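Local atomic coordinates of cytokinesis protein 2 (PDB entry 4WPE), a protein that binds phospholipids, actin filaments and myosin II heavy chain, and mediates the cytoskeletal rearrangements required for cytokinesis in budding yeast. Residues R47-G59 / R92-F104. Numbering follows the deposited sequence.
Sequences RSELEKDYARRLG and RAQSHSKQSEILF
An antiparallel pair of long helices in the F-BAR domain meets here, with small residues where the backbones close in and a polar row beside them. The axes of 47-59 and 92-104 approach to 7.9 Å at 157° between their directions. At one close point the CA atoms of A55 and A93 come within 4.4 Å, and A55 CB also touches S97 CB. At the other, S48 lies nearest S100. S100 OG donates to S48 O at 2.8 Å. S48 O also takes K52 N of its own helix, and the two donors come from opposite faces of the carbonyl. E51 is a knob among H96, Q99, S100 and L103. Its chain bends at chi2 (-65°), and OE1 accepts from H96 ND1 at 2.6 Å, nearly along the C-O axis. E51 OE2 pairs with R47 NH1, 2.7 Å. R47 NH1 also donates to Q99 OE1 at 3.0 Å, tilted out of the Q99 carbonyl plane. Y54 CE2 lies over the centre of one H96 face, with the ring planes tilted 40° apart. R92 NH1 donates to Y54 OH at 3.0 Å, with the oxygen at the guanidinium edge, while L58 CD2 sits over one guanidinium face. E248 takes H96 NE2 and R92 NH1, while E89 pairs with R92 NH2. Both H96 ring nitrogens are thus engaged, which fixes the ring's rotation. Replacing H96 by an alanine would probably leave E51 OE1 and E248 each without one donor and open a gap beside the Y54 ring. Across the dimer, E51 OE2 and Y54 OH bond reciprocally to Y54 and E51 of the second subunit. Helix 170-259 packs alongside through S241, T244 and Y245, and the second subunit meets helix 37-71 at L50, D53, Y54 and R57, which places this contact at the dimer interface.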
loop_
_atom_site.group_PDB
_atom_site.type_symbol
_atom_site.label_atom_id
_atom_site.label_comp_id
_atom_site.label_asym_id
_atom_site.label_seq_id
_atom_site.Cartn_x
_atom_site.Cartn_y
_atom_site.Cartn_z
ATOM N N ARG A 47 -1.352 5.459 9.926
ATOM C CA ARG A 47 -1.621 4.270 9.128
ATOM C C ARG A 47 -2.914 4.427 8.321
ATOM O O ARG A 47 -2.986 4.012 7.166
ATOM C CB ARG A 47 -1.702 3.042 10.034
ATOM C CG ARG A 47 -2.170 1.777 9.353
ATOM C CD ARG A 47 -1.059 1.118 8.570
ATOM N NE ARG A 47 -1.132 -0.334 8.685
ATOM C CZ ARG A 47 -1.919 -1.103 7.942
ATOM N NH1 ARG A 47 -2.707 -0.556 7.029
ATOM N NH2 ARG A 47 -1.922 -2.419 8.115
ATOM N N SER A 48 -3.928 5.029 8.936
ATOM C CA SER A 48 -5.190 5.294 8.252
ATOM C C SER A 48 -4.984 6.255 7.089
ATOM O O SER A 48 -5.496 6.037 5.988
ATOM C CB SER A 48 -6.222 5.871 9.221
ATOM O OG SER A 48 -6.186 7.290 9.207
ATOM N N GLU A 49 -4.228 7.318 7.345
ATOM C CA GLU A 49 -3.968 8.340 6.341
ATOM C C GLU A 49 -3.144 7.769 5.193
ATOM O O GLU A 49 -3.254 8.221 4.052
ATOM C CB GLU A 49 -3.253 9.540 6.970
ATOM N N LEU A 50 -2.330 6.764 5.503
ATOM C CA LEU A 50 -1.478 6.120 4.508
ATOM C C LEU A 50 -2.284 5.287 3.517
ATOM O O LEU A 50 -2.040 5.329 2.308
ATOM C CB LEU A 50 -0.433 5.241 5.199
ATOM C CG LEU A 50 0.473 4.396 4.298
ATOM C CD1 LEU A 50 1.298 5.286 3.385
ATOM C CD2 LEU A 50 1.377 3.496 5.133
ATOM N N GLU A 51 -3.241 4.524 4.036
ATOM C CA GLU A 51 -4.050 3.639 3.208
ATOM C C GLU A 51 -4.979 4.426 2.287
ATOM O O GLU A 51 -5.272 3.996 1.173
ATOM C CB GLU A 51 -4.866 2.684 4.083
ATOM C CG GLU A 51 -4.031 1.695 4.884
ATOM C CD GLU A 51 -3.267 0.717 4.008
ATOM O OE1 GLU A 51 -3.688 0.488 2.855
ATOM O OE2 GLU A 51 -2.243 0.171 4.474
ATOM N N LYS A 52 -5.441 5.578 2.761
ATOM C CA LYS A 52 -6.304 6.436 1.962
ATOM C C LYS A 52 -5.552 6.946 0.739
ATOM O O LYS A 52 -6.074 6.932 -0.373
ATOM C CB LYS A 52 -6.826 7.606 2.798
ATOM C CG LYS A 52 -7.756 8.542 2.049
ATOM C CD LYS A 52 -7.909 9.865 2.782
ATOM C CE LYS A 52 -8.868 10.792 2.051
ATOM N NZ LYS A 52 -9.076 12.068 2.787
ATOM N N ASP A 53 -4.316 7.386 0.949
ATOM C CA ASP A 53 -3.498 7.891 -0.146
ATOM C C ASP A 53 -3.109 6.767 -1.103
ATOM O O ASP A 53 -3.010 6.979 -2.312
ATOM C CB ASP A 53 -2.249 8.585 0.392
ATOM C CG ASP A 53 -2.579 9.694 1.368
ATOM O OD1 ASP A 53 -3.759 10.103 1.424
ATOM O OD2 ASP A 53 -1.663 10.155 2.081
ATOM N N TYR A 54 -2.892 5.574 -0.559
ATOM C CA TYR A 54 -2.562 4.418 -1.384
ATOM C C TYR A 54 -3.737 4.055 -2.286
ATOM O O TYR A 54 -3.561 3.832 -3.481
ATOM C CB TYR A 54 -2.171 3.223 -0.516
ATOM C CG TYR A 54 -1.729 2.008 -1.302
ATOM C CD1 TYR A 54 -0.427 1.893 -1.772
ATOM C CD2 TYR A 54 -2.615 0.974 -1.572
ATOM C CE1 TYR A 54 -0.021 0.780 -2.493
ATOM C CE2 TYR A 54 -2.220 -0.139 -2.292
ATOM C CZ TYR A 54 -0.924 -0.232 -2.750
ATOM O OH TYR A 54 -0.536 -1.342 -3.465
ATOM N N ALA A 55 -4.933 4.004 -1.708
ATOM C CA ALA A 55 -6.133 3.670 -2.469
ATOM C C ALA A 55 -6.430 4.734 -3.514
ATOM O O ALA A 55 -6.752 4.419 -4.661
ATOM C CB ALA A 55 -7.322 3.501 -1.542
ATOM N N ARG A 56 -6.317 5.997 -3.116
ATOM C CA ARG A 56 -6.627 7.103 -4.013
ATOM C C ARG A 56 -5.645 7.174 -5.175
ATOM O O ARG A 56 -6.039 7.426 -6.313
ATOM C CB ARG A 56 -6.640 8.432 -3.251
ATOM C CG ARG A 56 -7.895 8.664 -2.405
ATOM C CD ARG A 56 -9.061 7.780 -2.848
ATOM N NE ARG A 56 -10.336 8.224 -2.292
ATOM C CZ ARG A 56 -11.204 9.000 -2.935
ATOM N NH1 ARG A 56 -10.941 9.416 -4.167
ATOM N NH2 ARG A 56 -12.340 9.355 -2.347
ATOM N N ARG A 57 -4.369 6.938 -4.893
ATOM C CA ARG A 57 -3.346 7.010 -5.931
ATOM C C ARG A 57 -3.359 5.771 -6.818
ATOM O O ARG A 57 -3.002 5.841 -7.993
ATOM C CB ARG A 57 -1.963 7.196 -5.314
ATOM C CG ARG A 57 -0.910 7.595 -6.327
ATOM C CD ARG A 57 0.426 7.859 -5.667
ATOM N NE ARG A 57 1.523 7.748 -6.622
ATOM C CZ ARG A 57 2.802 7.906 -6.306
ATOM N NH1 ARG A 57 3.145 8.184 -5.056
ATOM N NH2 ARG A 57 3.737 7.787 -7.238
ATOM N N LEU A 58 -3.766 4.637 -6.255
ATOM C CA LEU A 58 -3.912 3.415 -7.037
ATOM C C LEU A 58 -5.091 3.553 -7.989
ATOM O O LEU A 58 -5.036 3.096 -9.131
ATOM C CB LEU A 58 -4.105 2.197 -6.131
ATOM C CG LEU A 58 -4.234 0.848 -6.841
ATOM C CD1 LEU A 58 -2.978 0.532 -7.629
ATOM C CD2 LEU A 58 -4.543 -0.262 -5.849
ATOM N N GLY A 59 -6.157 4.186 -7.509
ATOM C CA GLY A 59 -7.335 4.433 -8.323
ATOM C C GLY A 59 -7.011 5.327 -9.503
ATOM O O GLY A 59 -7.488 5.103 -10.617
ATOM N N ARG A 92 -8.433 -3.943 -5.234
ATOM C CA ARG A 92 -7.485 -3.672 -4.158
ATOM C C ARG A 92 -7.647 -2.245 -3.657
ATOM O O ARG A 92 -7.660 -1.999 -2.450
ATOM C CB ARG A 92 -6.043 -3.897 -4.618
ATOM C CG ARG A 92 -5.715 -5.333 -4.982
ATOM C CD ARG A 92 -4.212 -5.589 -4.945
ATOM N NE ARG A 92 -3.454 -4.678 -5.799
ATOM C CZ ARG A 92 -2.707 -3.672 -5.351
ATOM N NH1 ARG A 92 -2.614 -3.436 -4.050
ATOM N NH2 ARG A 92 -2.050 -2.901 -6.208
ATOM N N ALA A 93 -7.765 -1.313 -4.597
ATOM C CA ALA A 93 -7.957 0.095 -4.272
ATOM C C ALA A 93 -9.158 0.283 -3.346
ATOM O O ALA A 93 -9.049 0.927 -2.303
ATOM C CB ALA A 93 -8.127 0.914 -5.544
ATOM N N GLN A 94 -10.295 -0.296 -3.723
ATOM C CA GLN A 94 -11.497 -0.228 -2.900
ATOM C C GLN A 94 -11.279 -0.905 -1.547
ATOM O O GLN A 94 -11.823 -0.473 -0.530
ATOM C CB GLN A 94 -12.682 -0.872 -3.625
ATOM N N SER A 95 -10.472 -1.961 -1.539
ATOM C CA SER A 95 -10.234 -2.730 -0.324
ATOM C C SER A 95 -9.359 -1.959 0.657
ATOM O O SER A 95 -9.592 -1.984 1.868
ATOM C CB SER A 95 -9.587 -4.072 -0.661
ATOM O OG SER A 95 -9.350 -4.824 0.514
ATOM N N HIS A 96 -8.345 -1.279 0.133
ATOM C CA HIS A 96 -7.488 -0.443 0.965
ATOM C C HIS A 96 -8.246 0.793 1.429
ATOM O O HIS A 96 -8.034 1.279 2.540
ATOM C CB HIS A 96 -6.223 -0.035 0.210
ATOM C CG HIS A 96 -5.204 -1.128 0.096
ATOM N ND1 HIS A 96 -4.002 -1.093 0.760
ATOM C CD2 HIS A 96 -5.215 -2.283 -0.612
ATOM C CE1 HIS A 96 -3.307 -2.183 0.469
ATOM N NE2 HIS A 96 -4.022 -2.918 -0.358
ATOM N N SER A 97 -9.129 1.296 0.573
ATOM C CA SER A 97 -9.930 2.466 0.913
ATOM C C SER A 97 -10.888 2.146 2.048
ATOM O O SER A 97 -11.048 2.937 2.977
ATOM C CB SER A 97 -10.708 2.966 -0.303
ATOM O OG SER A 97 -11.467 4.112 0.034
ATOM N N LYS A 98 -11.521 0.981 1.970
ATOM C CA LYS A 98 -12.427 0.534 3.019
ATOM C C LYS A 98 -11.655 0.278 4.310
ATOM O O LYS A 98 -12.128 0.591 5.403
ATOM C CB LYS A 98 -13.179 -0.725 2.581
ATOM C CG LYS A 98 -13.942 -1.412 3.696
ATOM C CD LYS A 98 -14.439 -2.786 3.270
ATOM C CE LYS A 98 -15.077 -3.520 4.442
ATOM N NZ LYS A 98 -15.669 -4.823 4.025
ATOM N N GLN A 99 -10.456 -0.281 4.174
ATOM C CA GLN A 99 -9.582 -0.525 5.316
ATOM C C GLN A 99 -9.190 0.788 5.984
ATOM O O GLN A 99 -9.125 0.878 7.212
ATOM C CB GLN A 99 -8.331 -1.287 4.879
ATOM C CG GLN A 99 -7.548 -1.919 6.020
ATOM C CD GLN A 99 -6.117 -2.244 5.630
ATOM O OE1 GLN A 99 -5.245 -1.373 5.638
ATOM N NE2 GLN A 99 -5.871 -3.496 5.267
ATOM N N SER A 100 -8.933 1.803 5.165
ATOM C CA SER A 100 -8.564 3.126 5.657
ATOM C C SER A 100 -9.655 3.728 6.532
ATOM O O SER A 100 -9.379 4.262 7.605
ATOM C CB SER A 100 -8.263 4.065 4.489
ATOM O OG SER A 100 -8.035 5.388 4.943
ATOM N N GLU A 101 -10.897 3.636 6.069
ATOM C CA GLU A 101 -12.023 4.211 6.794
ATOM C C GLU A 101 -12.268 3.495 8.124
ATOM O O GLU A 101 -12.574 4.137 9.127
ATOM C CB GLU A 101 -13.285 4.182 5.926
ATOM C CG GLU A 101 -13.092 4.833 4.560
ATOM C CD GLU A 101 -14.315 4.721 3.665
ATOM O OE1 GLU A 101 -15.187 3.870 3.947
ATOM O OE2 GLU A 101 -14.398 5.476 2.672
ATOM N N ILE A 102 -12.129 2.173 8.138
ATOM C CA ILE A 102 -12.268 1.414 9.380
ATOM C C ILE A 102 -11.219 1.870 10.389
ATOM O O ILE A 102 -11.491 1.993 11.584
ATOM C CB ILE A 102 -12.118 -0.103 9.150
ATOM C CG1 ILE A 102 -13.267 -0.635 8.297
ATOM C CG2 ILE A 102 -12.076 -0.850 10.478
ATOM C CD1 ILE A 102 -13.127 -2.102 7.948
ATOM N N LEU A 103 -10.017 2.134 9.893
ATOM C CA LEU A 103 -8.918 2.540 10.753
ATOM C C LEU A 103 -9.175 3.904 11.388
ATOM O O LEU A 103 -8.957 4.084 12.580
ATOM C CB LEU A 103 -7.599 2.552 9.974
ATOM C CG LEU A 103 -6.995 1.173 9.687
ATOM C CD1 LEU A 103 -5.957 1.244 8.578
ATOM C CD2 LEU A 103 -6.387 0.568 10.941
ATOM N N PHE A 104 -9.659 4.861 10.606
ATOM C CA PHE A 104 -9.788 6.221 11.117
ATOM C C PHE A 104 -10.890 6.378 12.162
ATOM O O PHE A 104 -10.728 7.126 13.128
ATOM C CB PHE A 104 -10.033 7.208 9.975
ATOM C CG PHE A 104 -10.097 8.639 10.426
ATOM C CD1 PHE A 104 -8.934 9.357 10.658
ATOM C CD2 PHE A 104 -11.317 9.264 10.630
ATOM C CE1 PHE A 104 -8.986 10.673 11.081
ATOM C CE2 PHE A 104 -11.376 10.578 11.052
ATOM C CZ PHE A 104 -10.209 11.284 11.278
#